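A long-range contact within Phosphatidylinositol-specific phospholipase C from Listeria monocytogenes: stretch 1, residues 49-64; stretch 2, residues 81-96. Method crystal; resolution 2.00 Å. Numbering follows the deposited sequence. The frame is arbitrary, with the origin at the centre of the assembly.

Stretch 1, residues 49-64: SLYQQLEAGIRYIDIR
Stretch 2 (81-96) SLSGVLETITQFLKKN

Stretch 1 is a short helix beginning at L50, then a turn, then a strand from Y60 to R64; stretch 2 is one long helix, L82 to K95. The two helices run in nearly the same direction, their axes crossing at -29° with a closest approach of 10.2 Å, whereas the strand runs at 159° to the long helix, 10.6 Å away at closest. The register is fixed by three CA pairs: Y51 CA to T88 CA 6.7 Å, L54 CA to F92 CA 7.7 Å, and I63 CA to L82 CA 8.5 Å. Together the stretches bury 599 Å².

F92 covers the most surface. Its CA-to-CB bond points toward stretch 1, and chi1 of 177° (t) with chi2 of 79° lays the ring against the end of the first helix. L54, with chi1 m and chi2 t, meets one face: L54 CB sits 3.8 Å from the ring centroid, 9° off the normal, a CH-pi contact, and L54 CD1 lies 3.8 Å from F92 CG. Around the edge come Y51 CE1, 4.1 Å from F92 CD1, and R59 NH2, 3.7 Å from F92 CZ. Seen from R59, the same atom of F92 lies over one face of the guanidinium. A flat aromatic residue suits this place because its face and rim can serve different neighbours at once. R59 is held by R59 NH1, which donates to L54 O and to I58 O, both at 2.8 Å; an arginine can thus tie down the backbone around the turn while F92 CZ, at the ring's edge, rests over one face of its guanidinium. The turn itself is a Schellman motif at G57, whose phi/psi of 114/-7 would jam a CB against the preceding carbonyl, so glycine fits.

Y51 comes next. Its CA-to-CB bond points sideways, but chi1 of -170° (t) and chi2 of 71° carry the ring along the long helix. Y51 CB lies 4.0 Å from T88 CG2, and beyond the ring K95 NZ donates to Y51 OH at 2.5 Å, a very short hydrogen bond. K95 NZ also makes a salt bridge with E55 OE2 at 3.4 Å, weak as a hydrogen bond. A long lysine suits the end of the helix, where its amine can reach both partners at this more exposed margin. T88 OG1 donates to G84 O at 2.9 Å, satisfying its hydroxyl within its own helix while its methyl meets the other.

L50 leads into the apolar part. With chi1 t and chi2 p, L50 CD2 approaches I89 CD1 at 3.7 Å and V85 CG1 at 3.8 Å. I89, m at both angles, also receives the strand: I61 CD1 lies 3.5 Å from I89 CD1. Farther along, I63 CD1 is 4.0 Å from V85 CG1 and I63 CG2 is 4.2 Å from L82 CD1. In a strand alternate side chains face the same way, so I61 and I63 both point toward the helix, and branched aliphatic residues fill the space without leaving polar groups unpaired.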

# COMPACT_ATOMS: atom_id res chain seq x y z
N SER A 49 3.61 13.79 -4.04
CA SER A 49 4.13 13.64 -2.69
C SER A 49 3.14 12.77 -1.93
O SER A 49 2.02 12.53 -2.41
CB SER A 49 4.27 15.00 -1.99
OG SER A 49 3.01 15.60 -1.77
N LEU A 50 3.54 12.29 -0.75
CA LEU A 50 2.69 11.43 0.07
C LEU A 50 1.32 12.03 0.27
O LEU A 50 0.30 11.39 0.01
CB LEU A 50 3.34 11.18 1.43
CG LEU A 50 2.56 10.39 2.49
CD1 LEU A 50 2.09 9.05 1.93
CD2 LEU A 50 3.45 10.16 3.68
N TYR A 51 1.29 13.30 0.66
CA TYR A 51 0.04 13.97 0.91
C TYR A 51 -0.84 14.10 -0.33
O TYR A 51 -2.07 13.98 -0.24
CB TYR A 51 0.30 15.34 1.53
CG TYR A 51 -0.97 15.96 2.03
CD1 TYR A 51 -1.62 15.45 3.16
CD2 TYR A 51 -1.58 16.99 1.32
CE1 TYR A 51 -2.86 15.94 3.56
CE2 TYR A 51 -2.83 17.50 1.70
CZ TYR A 51 -3.47 16.97 2.83
OH TYR A 51 -4.72 17.45 3.20
N GLN A 52 -0.22 14.34 -1.48
CA GLN A 52 -0.98 14.47 -2.72
C GLN A 52 -1.62 13.14 -3.10
O GLN A 52 -2.73 13.12 -3.63
CB GLN A 52 -0.08 14.95 -3.85
CG GLN A 52 0.56 16.29 -3.61
CD GLN A 52 1.29 16.79 -4.82
OE1 GLN A 52 1.05 17.89 -5.29
NE2 GLN A 52 2.20 15.97 -5.35
N GLN A 53 -0.90 12.05 -2.86
CA GLN A 53 -1.38 10.71 -3.17
C GLN A 53 -2.62 10.37 -2.35
O GLN A 53 -3.58 9.80 -2.87
CB GLN A 53 -0.28 9.68 -2.90
CG GLN A 53 0.92 9.77 -3.82
CD GLN A 53 1.99 8.76 -3.46
OE1 GLN A 53 1.68 7.64 -3.05
NE2 GLN A 53 3.26 9.16 -3.59
N LEU A 54 -2.60 10.73 -1.08
CA LEU A 54 -3.73 10.47 -0.20
C LEU A 54 -4.95 11.24 -0.68
O LEU A 54 -6.04 10.68 -0.79
CB LEU A 54 -3.39 10.83 1.25
CG LEU A 54 -2.26 10.01 1.89
CD1 LEU A 54 -2.05 10.44 3.34
CD2 LEU A 54 -2.59 8.53 1.82
N GLU A 55 -4.77 12.52 -0.99
CA GLU A 55 -5.88 13.34 -1.49
C GLU A 55 -6.38 12.86 -2.86
O GLU A 55 -7.52 13.14 -3.23
CB GLU A 55 -5.48 14.82 -1.58
CG GLU A 55 -5.29 15.51 -0.25
CD GLU A 55 -5.58 17.00 -0.32
OE1 GLU A 55 -5.22 17.65 -1.33
OE2 GLU A 55 -6.19 17.52 0.65
N ALA A 56 -5.51 12.17 -3.60
CA ALA A 56 -5.87 11.64 -4.91
C ALA A 56 -6.65 10.32 -4.80
O ALA A 56 -7.16 9.81 -5.80
CB ALA A 56 -4.62 11.44 -5.76
N GLY A 57 -6.72 9.76 -3.60
CA GLY A 57 -7.45 8.52 -3.43
C GLY A 57 -6.64 7.30 -3.06
O GLY A 57 -7.21 6.25 -2.79
N ILE A 58 -5.31 7.41 -3.06
CA ILE A 58 -4.45 6.28 -2.71
C ILE A 58 -4.73 5.91 -1.25
O ILE A 58 -4.77 6.78 -0.39
CB ILE A 58 -2.95 6.65 -2.86
CG1 ILE A 58 -2.62 6.98 -4.32
CG2 ILE A 58 -2.06 5.54 -2.32
CD1 ILE A 58 -2.92 5.87 -5.30
N ARG A 59 -4.97 4.62 -1.00
CA ARG A 59 -5.26 4.18 0.37
C ARG A 59 -4.32 3.09 0.84
O ARG A 59 -4.48 2.54 1.92
CB ARG A 59 -6.71 3.72 0.51
CG ARG A 59 -7.73 4.84 0.42
CD ARG A 59 -7.58 5.86 1.54
NE ARG A 59 -8.51 6.97 1.36
CZ ARG A 59 -8.23 8.08 0.69
NH1 ARG A 59 -7.04 8.25 0.13
NH2 ARG A 59 -9.17 9.02 0.54
N TYR A 60 -3.36 2.75 -0.01
CA TYR A 60 -2.36 1.75 0.34
C TYR A 60 -1.02 2.40 0.06
O TYR A 60 -0.79 2.92 -1.03
CB TYR A 60 -2.51 0.50 -0.53
CG TYR A 60 -1.32 -0.43 -0.43
CD1 TYR A 60 -1.24 -1.39 0.58
CD2 TYR A 60 -0.25 -0.32 -1.32
CE1 TYR A 60 -0.12 -2.21 0.70
CE2 TYR A 60 0.87 -1.13 -1.20
CZ TYR A 60 0.92 -2.07 -0.19
OH TYR A 60 2.03 -2.88 -0.07
N ILE A 61 -0.14 2.40 1.06
CA ILE A 61 1.18 2.98 0.88
C ILE A 61 2.26 1.96 1.23
O ILE A 61 2.04 1.05 2.01
CB ILE A 61 1.37 4.29 1.66
CG1 ILE A 61 1.14 4.08 3.16
CG2 ILE A 61 0.41 5.34 1.13
CD1 ILE A 61 1.30 5.35 3.97
N ASP A 62 3.41 2.13 0.60
CA ASP A 62 4.54 1.22 0.76
C ASP A 62 5.72 2.05 1.26
O ASP A 62 6.36 2.77 0.49
CB ASP A 62 4.80 0.61 -0.61
CG ASP A 62 5.99 -0.31 -0.64
OD1 ASP A 62 6.61 -0.57 0.41
OD2 ASP A 62 6.32 -0.76 -1.76
N ILE A 63 6.00 1.95 2.56
CA ILE A 63 7.07 2.70 3.20
C ILE A 63 8.27 1.84 3.57
O ILE A 63 8.14 0.85 4.28
CB ILE A 63 6.53 3.40 4.47
CG1 ILE A 63 5.26 4.19 4.15
CG2 ILE A 63 7.59 4.32 5.08
CD1 ILE A 63 5.46 5.32 3.16
N ARG A 64 9.45 2.24 3.10
CA ARG A 64 10.68 1.51 3.37
C ARG A 64 11.57 2.37 4.27
O ARG A 64 11.87 3.52 3.93
CB ARG A 64 11.43 1.22 2.07
CG ARG A 64 10.55 0.92 0.86
CD ARG A 64 9.98 -0.48 0.90
NE ARG A 64 9.24 -0.80 -0.32
CZ ARG A 64 9.76 -1.39 -1.39
NH1 ARG A 64 11.05 -1.73 -1.40
NH2 ARG A 64 9.00 -1.68 -2.44
N SER A 81 11.57 11.18 6.83
CA SER A 81 11.74 10.40 8.05
C SER A 81 10.42 9.71 8.37
O SER A 81 9.36 10.12 7.88
CB SER A 81 12.14 11.31 9.22
OG SER A 81 11.20 12.36 9.39
N LEU A 82 10.48 8.65 9.17
CA LEU A 82 9.27 7.93 9.52
C LEU A 82 8.33 8.83 10.32
O LEU A 82 7.12 8.78 10.13
CB LEU A 82 9.62 6.66 10.30
CG LEU A 82 8.47 5.66 10.48
CD1 LEU A 82 7.82 5.36 9.14
CD2 LEU A 82 8.99 4.39 11.12
N SER A 83 8.90 9.68 11.17
CA SER A 83 8.10 10.61 11.98
C SER A 83 7.36 11.56 11.06
O SER A 83 6.20 11.92 11.33
CB SER A 83 8.99 11.39 12.95
OG SER A 83 9.94 12.18 12.25
N GLY A 84 8.01 11.95 9.97
CA GLY A 84 7.39 12.86 9.01
C GLY A 84 6.23 12.17 8.32
O GLY A 84 5.15 12.75 8.17
N VAL A 85 6.46 10.92 7.92
CA VAL A 85 5.44 10.12 7.25
C VAL A 85 4.23 9.92 8.18
O VAL A 85 3.09 10.16 7.78
CB VAL A 85 6.01 8.74 6.83
CG1 VAL A 85 4.91 7.85 6.27
CG2 VAL A 85 7.09 8.93 5.78
N LEU A 86 4.49 9.51 9.42
CA LEU A 86 3.43 9.28 10.39
C LEU A 86 2.62 10.54 10.67
O LEU A 86 1.39 10.47 10.80
CB LEU A 86 3.98 8.72 11.70
CG LEU A 86 4.55 7.30 11.58
CD1 LEU A 86 5.03 6.81 12.94
CD2 LEU A 86 3.49 6.37 11.02
N GLU A 87 3.28 11.69 10.73
CA GLU A 87 2.57 12.94 10.99
C GLU A 87 1.67 13.30 9.82
O GLU A 87 0.57 13.82 10.00
CB GLU A 87 3.52 14.09 11.30
CG GLU A 87 2.80 15.42 11.35
CD GLU A 87 3.57 16.48 12.07
OE1 GLU A 87 4.46 17.10 11.46
OE2 GLU A 87 3.26 16.70 13.26
N THR A 88 2.15 13.03 8.61
CA THR A 88 1.38 13.31 7.41
C THR A 88 0.15 12.42 7.36
O THR A 88 -0.96 12.91 7.17
CB THR A 88 2.23 13.09 6.14
OG1 THR A 88 3.37 13.97 6.17
CG2 THR A 88 1.40 13.38 4.89
N ILE A 89 0.34 11.11 7.54
CA ILE A 89 -0.76 10.14 7.51
C ILE A 89 -1.80 10.50 8.56
O ILE A 89 -3.00 10.54 8.29
CB ILE A 89 -0.28 8.71 7.84
CG1 ILE A 89 0.91 8.32 6.97
CG2 ILE A 89 -1.43 7.74 7.66
CD1 ILE A 89 0.66 8.47 5.50
N THR A 90 -1.31 10.75 9.77
CA THR A 90 -2.13 11.10 10.91
C THR A 90 -2.93 12.39 10.70
O THR A 90 -4.11 12.45 11.05
CB THR A 90 -1.25 11.19 12.16
OG1 THR A 90 -0.87 9.86 12.53
CG2 THR A 90 -1.98 11.83 13.29
N GLN A 91 -2.31 13.41 10.10
CA GLN A 91 -3.00 14.66 9.84
C GLN A 91 -4.12 14.45 8.82
O GLN A 91 -5.17 15.08 8.91
CB GLN A 91 -2.03 15.73 9.33
CG GLN A 91 -1.17 16.35 10.43
CD GLN A 91 -2.00 16.98 11.54
OE1 GLN A 91 -2.66 18.00 11.33
NE2 GLN A 91 -1.96 16.38 12.72
N PHE A 92 -3.89 13.55 7.87
CA PHE A 92 -4.88 13.25 6.84
C PHE A 92 -6.07 12.53 7.46
O PHE A 92 -7.22 12.85 7.15
CB PHE A 92 -4.27 12.38 5.74
CG PHE A 92 -5.25 11.98 4.69
CD1 PHE A 92 -5.62 12.87 3.69
CD2 PHE A 92 -5.84 10.72 4.71
CE1 PHE A 92 -6.57 12.51 2.73
CE2 PHE A 92 -6.79 10.35 3.76
CZ PHE A 92 -7.15 11.25 2.77
N LEU A 93 -5.79 11.54 8.29
CA LEU A 93 -6.83 10.77 8.96
C LEU A 93 -7.62 11.60 9.97
O LEU A 93 -8.75 11.24 10.33
CB LEU A 93 -6.23 9.55 9.66
CG LEU A 93 -5.73 8.47 8.71
CD1 LEU A 93 -5.03 7.38 9.50
CD2 LEU A 93 -6.90 7.92 7.92
N LYS A 94 -7.02 12.68 10.43
CA LYS A 94 -7.64 13.58 11.39
C LYS A 94 -8.63 14.48 10.66
O LYS A 94 -9.72 14.76 11.15
CB LYS A 94 -6.57 14.44 12.08
CG LYS A 94 -7.08 15.36 13.17
CD LYS A 94 -5.98 16.24 13.76
CE LYS A 94 -4.91 15.42 14.47
NZ LYS A 94 -3.88 16.28 15.14
N LYS A 95 -8.25 14.89 9.45
CA LYS A 95 -9.06 15.76 8.61
C LYS A 95 -10.20 14.98 7.93
O LYS A 95 -11.30 15.51 7.74
CB LYS A 95 -8.16 16.41 7.56
CG LYS A 95 -8.60 17.79 7.10
CD LYS A 95 -8.40 17.95 5.59
CE LYS A 95 -7.01 17.51 5.16
NZ LYS A 95 -7.06 16.83 3.84
N ASN A 96 -9.92 13.73 7.56
CA ASN A 96 -10.90 12.86 6.90
C ASN A 96 -10.94 11.58 7.74
O ASN A 96 -10.39 10.55 7.34
CB ASN A 96 -10.44 12.54 5.48
CG ASN A 96 -9.94 13.77 4.76
OD1 ASN A 96 -10.72 14.54 4.20
ND2 ASN A 96 -8.62 13.98 4.79